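Local structure of endopolygalacturonase (Chondrostereum purpureum, 1K5C) at residues G193-S198 with R220-V225; N246-I251 with T285-N290. The protein probably hydrolyses the alpha-1,4 links between galacturonosyl units of polygalacturonan, as a secreted glycoside hydrolase of family 28. All blocks are in the same frame, centred on the assembly; numbering follows the deposited sequence.

Interaction 1 (G193-S198 with R220-V225); sequences GGHGIS and RSMYGV
At the active-site turn of two successive coils of the parallel beta-helix, the same face of the His195 imidazole receives Met222 and Tyr223; His195 binds galacturonate and is predicted to be catalytic. SD of Met222 lies over that face, 4.1 Å from the ring centroid and 25° off the ring normal. The bend at chi3 (-46°) carries CE to 3.3 Å from NE2 of His195. Tyr223 turns its edge toward that same face in an offset edge-to-face pair, planes at 73°, with CE2 4.1 Å from CG of His195. The Tyr223 ring also makes a cation-pi contact with Arg226, likewise a galacturonate-binding residue. Stacked coils of this right-handed fold are joined by backbone bonds, here Met222 N to Gly194 O (2.8 Å) and Ile197 N to Gly224 O (3.0 Å). A water accepts from Gly196 N and donates to Ser221 OG, bridging the two segments; that hydroxyl is also bonded to Thr219 O. Gly196 has no room for a side chain: a CB would collide with O of Tyr223 and of Gly224. The Arg220 guanidinium, salt-bridged to Asp144, lays one face over Gly193 CA, 3.6 Å from NH2.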
loop_
_atom_site.group_PDB
_atom_site.type_symbol
_atom_site.label_atom_id
_atom_site.label_comp_id
_atom_site.label_asym_id
_atom_site.label_seq_id
_atom_site.Cartn_x
_atom_site.Cartn_y
_atom_site.Cartn_z
ATOM N N GLY A 193 10.967 -3.752 6.158
ATOM C CA GLY A 193 11.951 -3.379 5.160
ATOM C C GLY A 193 11.672 -2.094 4.420
ATOM O O GLY A 193 12.625 -1.471 3.876
ATOM N N GLY A 194 10.428 -1.709 4.322
ATOM C CA GLY A 194 9.996 -0.603 3.453
ATOM C C GLY A 194 9.867 0.701 4.186
ATOM O O GLY A 194 10.711 1.060 5.031
ATOM N N HIS A 195 8.857 1.480 3.756
ATOM C CA HIS A 195 8.651 2.850 4.204
ATOM C C HIS A 195 7.423 3.020 5.101
ATOM O O HIS A 195 7.006 4.161 5.341
ATOM C CB HIS A 195 8.576 3.812 3.008
ATOM C CG HIS A 195 9.879 3.865 2.238
ATOM N ND1 HIS A 195 9.962 4.738 1.132
ATOM C CD2 HIS A 195 11.058 3.243 2.373
ATOM C CE1 HIS A 195 11.195 4.599 0.647
ATOM N NE2 HIS A 195 11.881 3.722 1.369
ATOM N N GLY A 196 6.896 1.904 5.639
ATOM C CA GLY A 196 5.818 2.062 6.601
ATOM C C GLY A 196 4.461 2.216 5.928
ATOM O O GLY A 196 4.232 1.873 4.770
ATOM N N ILE A 197 3.508 2.683 6.741
ATOM C CA ILE A 197 2.097 2.740 6.352
ATOM C C ILE A 197 1.773 4.156 5.954
ATOM O O ILE A 197 1.829 5.068 6.805
ATOM C CB ILE A 197 1.207 2.295 7.530
ATOM C CG1 ILE A 197 1.541 0.828 7.894
ATOM C CG2 ILE A 197 -0.273 2.470 7.201
ATOM C CD1 ILE A 197 0.877 0.341 9.178
ATOM N N SER A 198 1.424 4.377 4.671
ATOM C CA SER A 198 1.297 5.714 4.130
ATOM C C SER A 198 -0.101 6.012 3.619
ATOM O O SER A 198 -0.782 5.205 2.990
ATOM C CB SER A 198 2.279 5.908 2.994
ATOM O OG SER A 198 3.568 6.037 3.551
ATOM N N ARG A 220 11.760 -2.558 11.036
ATOM C CA ARG A 220 12.893 -2.377 10.117
ATOM C C ARG A 220 12.477 -1.575 8.859
ATOM O O ARG A 220 12.611 -2.036 7.737
ATOM C CB ARG A 220 13.497 -3.742 9.787
ATOM C CG ARG A 220 14.921 -3.663 9.267
ATOM C CD ARG A 220 15.501 -5.038 8.943
ATOM N NE ARG A 220 14.803 -5.653 7.856
ATOM C CZ ARG A 220 15.054 -5.415 6.550
ATOM N NH1 ARG A 220 16.018 -4.585 6.109
ATOM N NH2 ARG A 220 14.336 -6.020 5.667
ATOM N N SER A 221 11.978 -0.374 9.128
ATOM C CA SER A 221 11.396 0.480 8.070
ATOM C C SER A 221 11.914 1.868 8.204
ATOM O O SER A 221 12.379 2.315 9.258
ATOM C CB SER A 221 9.852 0.448 8.132
ATOM O OG SER A 221 9.350 -0.874 7.829
ATOM N N MET A 222 11.750 2.670 7.118
ATOM C CA MET A 222 12.276 4.030 7.122
ATOM C C MET A 222 11.357 4.986 7.887
ATOM O O MET A 222 11.842 5.990 8.452
ATOM C CB MET A 222 12.464 4.498 5.684
ATOM C CG MET A 222 13.094 5.823 5.469
ATOM S SD MET A 222 13.559 6.066 3.742
ATOM C CE MET A 222 14.291 4.531 3.511
ATOM N N TYR A 223 10.050 4.690 7.868
ATOM C CA TYR A 223 9.064 5.500 8.574
ATOM C C TYR A 223 8.090 4.532 9.225
ATOM O O TYR A 223 7.931 3.406 8.758
ATOM C CB TYR A 223 8.226 6.410 7.629
ATOM C CG TYR A 223 9.061 7.192 6.625
ATOM C CD1 TYR A 223 9.450 8.491 6.826
ATOM C CD2 TYR A 223 9.439 6.617 5.428
ATOM C CE1 TYR A 223 10.222 9.173 5.853
ATOM C CE2 TYR A 223 10.200 7.252 4.476
ATOM C CZ TYR A 223 10.594 8.544 4.716
ATOM O OH TYR A 223 11.314 9.230 3.759
ATOM N N GLY A 224 7.442 4.994 10.297
ATOM C CA GLY A 224 6.380 4.206 10.886
ATOM C C GLY A 224 5.032 4.439 10.151
ATOM O O GLY A 224 4.532 3.558 9.461
ATOM N N VAL A 225 4.498 5.648 10.350
ATOM C CA VAL A 225 3.325 6.080 9.603
ATOM C C VAL A 225 3.636 7.424 8.962
ATOM O O VAL A 225 4.330 8.285 9.541
ATOM C CB VAL A 225 1.995 6.064 10.414
ATOM C CG1 VAL A 225 1.708 4.664 10.988
ATOM C CG2 VAL A 225 2.093 7.076 11.521
HETATM O O HOH W 1 7.434 -0.832 5.808
#

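Interaction 2 (N246-I251 with T285-N290); sequences NTISGI and TTIKVN
Ile248 and Ile287 lie side by side on adjacent parallel strands, their side chains pointing the same way. CB of Ile248 lies 3.7 Å from Thr286 O and next to Ile287 CG1. From it the CG2 branch, anti to the backbone N, meets CG2 of Ile287 at 3.8 Å. The other branch passes through CG1, on the side of Thr286 O, to CD1, whose nearest partners are CD1 and CG1 of Ile287, both at 4.1 Å. Val218 and Leu312 continue this apolar row onto the flanking strands. At the start of the pair, Thr285 OG1 takes Asn246 N at 3.2 Å and, weakly, ND2 of the same residue; that amide is also bonded to Ile213 O, and its OD1 to Asn216 N. A valine at Thr285 would probably leave Asn246 N without this acceptor, and the amide with one restraint fewer on its turn. Beyond Ile248 the register slips by one at a beta bulge containing Gly250 (phi 69°), and pairing resumes with Asn290 N to Ile251 O at 2.8 Å. The strand axes are 4.5 Å apart and only 7° from parallel; Ile248 N to Thr286 O (2.8 Å) and Lys288 N to Ile248 O join the strands, and aliphatic side chains stack in an inward row, as in a parallel beta-helix.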
loop_
_atom_site.group_PDB
_atom_site.type_symbol
_atom_site.label_atom_id
_atom_site.label_comp_id
_atom_site.label_asym_id
_atom_site.label_seq_id
_atom_site.Cartn_x
_atom_site.Cartn_y
_atom_site.Cartn_z
ATOM N N ASN A 246 -1.283 -0.050 16.787
ATOM C CA ASN A 246 -0.150 -0.426 15.941
ATOM C C ASN A 246 1.121 -0.535 16.764
ATOM O O ASN A 246 1.368 0.265 17.681
ATOM C CB ASN A 246 0.031 0.604 14.816
ATOM C CG ASN A 246 -1.240 0.716 13.977
ATOM O OD1 ASN A 246 -1.575 -0.179 13.192
ATOM N ND2 ASN A 246 -1.984 1.817 14.169
ATOM N N THR A 247 1.964 -1.522 16.431
ATOM C CA THR A 247 3.226 -1.748 17.131
ATOM C C THR A 247 4.349 -1.612 16.132
ATOM O O THR A 247 4.437 -2.394 15.174
ATOM C CB THR A 247 3.234 -3.132 17.795
ATOM O OG1 THR A 247 2.069 -3.234 18.677
ATOM C CG2 THR A 247 4.509 -3.354 18.572
ATOM N N ILE A 248 5.197 -0.599 16.340
ATOM C CA ILE A 248 6.181 -0.192 15.334
ATOM C C ILE A 248 7.532 -0.078 15.976
ATOM O O ILE A 248 7.664 0.491 17.089
ATOM C CB ILE A 248 5.727 1.163 14.705
ATOM C CG1 ILE A 248 4.293 1.022 14.149
ATOM C CG2 ILE A 248 6.741 1.658 13.701
ATOM C CD1 ILE A 248 3.799 2.245 13.325
ATOM N N SER A 249 8.589 -0.564 15.297
ATOM C CA SER A 249 9.935 -0.505 15.862
ATOM C C SER A 249 10.959 -0.536 14.724
ATOM O O SER A 249 10.660 -0.851 13.565
ATOM C CB SER A 249 10.146 -1.635 16.866
ATOM O OG SER A 249 9.999 -2.899 16.256
ATOM N N GLY A 250 12.199 -0.220 15.067
ATOM C CA GLY A 250 13.278 -0.310 14.101
ATOM C C GLY A 250 13.147 0.757 13.013
ATOM O O GLY A 250 13.443 0.453 11.856
ATOM N N ILE A 251 12.714 1.964 13.363
ATOM C CA ILE A 251 12.435 3.010 12.365
ATOM C C ILE A 251 13.645 3.908 12.198
ATOM O O ILE A 251 14.200 4.486 13.142
ATOM C CB ILE A 251 11.212 3.816 12.798
ATOM C CG1 ILE A 251 9.964 2.939 12.946
ATOM C CG2 ILE A 251 11.002 4.952 11.801
ATOM C CD1 ILE A 251 9.670 2.047 11.715
ATOM N N THR A 285 -0.751 2.880 20.158
ATOM C CA THR A 285 0.193 2.793 19.047
ATOM C C THR A 285 1.571 3.200 19.646
ATOM O O THR A 285 1.741 4.329 20.095
ATOM C CB THR A 285 -0.199 3.683 17.888
ATOM O OG1 THR A 285 -1.340 3.093 17.226
ATOM C CG2 THR A 285 0.946 3.841 16.882
ATOM N N THR A 286 2.441 2.205 19.695
ATOM C CA THR A 286 3.758 2.427 20.255
ATOM C C THR A 286 4.763 2.337 19.117
ATOM O O THR A 286 4.711 1.418 18.282
ATOM C CB THR A 286 4.092 1.413 21.366
ATOM O OG1 THR A 286 4.204 0.042 20.816
ATOM C CG2 THR A 286 3.064 1.467 22.493
ATOM N N ILE A 287 5.670 3.332 19.091
ATOM C CA ILE A 287 6.654 3.428 17.994
ATOM C C ILE A 287 8.037 3.661 18.591
ATOM O O ILE A 287 8.220 4.594 19.362
ATOM C CB ILE A 287 6.299 4.615 17.040
ATOM C CG1 ILE A 287 4.853 4.552 16.585
ATOM C CG2 ILE A 287 7.315 4.678 15.908
ATOM C CD1 ILE A 287 4.465 5.635 15.570
ATOM N N LYS A 288 8.961 2.781 18.279
ATOM C CA LYS A 288 10.370 2.883 18.734
ATOM C C LYS A 288 11.221 3.213 17.537
ATOM O O LYS A 288 11.158 2.502 16.504
ATOM C CB LYS A 288 10.826 1.577 19.377
ATOM C CG LYS A 288 9.989 1.213 20.619
ATOM C CD LYS A 288 10.335 -0.116 21.325
ATOM C CE LYS A 288 9.296 -0.610 22.305
ATOM N NZ LYS A 288 9.450 -1.927 23.107
ATOM N N VAL A 289 12.012 4.276 17.634
ATOM C CA VAL A 289 12.816 4.717 16.531
ATOM C C VAL A 289 14.308 4.554 16.865
ATOM O O VAL A 289 14.736 4.532 18.035
ATOM C CB VAL A 289 12.486 6.159 16.087
ATOM C CG1 VAL A 289 10.987 6.374 15.884
ATOM C CG2 VAL A 289 13.052 7.217 17.046
ATOM N N ASN A 290 15.110 4.489 15.809
ATOM C CA ASN A 290 16.551 4.313 15.923
ATOM C C ASN A 290 17.236 5.568 16.404
ATOM O O ASN A 290 16.657 6.661 16.440
ATOM C CB ASN A 290 17.133 3.954 14.552
ATOM C CG ASN A 290 16.712 2.540 14.147
ATOM O OD1 ASN A 290 16.129 1.766 14.899
ATOM N ND2 ASN A 290 17.026 2.234 12.878
HETATM O O HOH W 2 1.691 -1.079 20.522
HETATM O O HOH W 3 6.754 -0.493 19.648
HETATM O O HOH W 4 16.541 -0.430 11.436
#

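In the fold
Interactions 1 and 2 lie one after the other along the chain, their centres 10 Å apart, and meet directly where strand 207-221 runs beside strand 247-251. Ser221 N approaches Gly250 O at 3.2 Å, a probable hydrogen bond, so the bulge of interaction 2 abuts the turn of interaction 1. Ile251 packs at the junction: its CG2 is 3.6 Å from Met222 O, and its CD1 is 3.7 Å from Tyr223 O. Interaction 1 holds His195, whose side chain is about 4 Å from that of Asp173, another galacturonate-binding residue. Interaction 2 stands further back, the side chain of Ile251 being about 9 Å from those of His195 and Arg226.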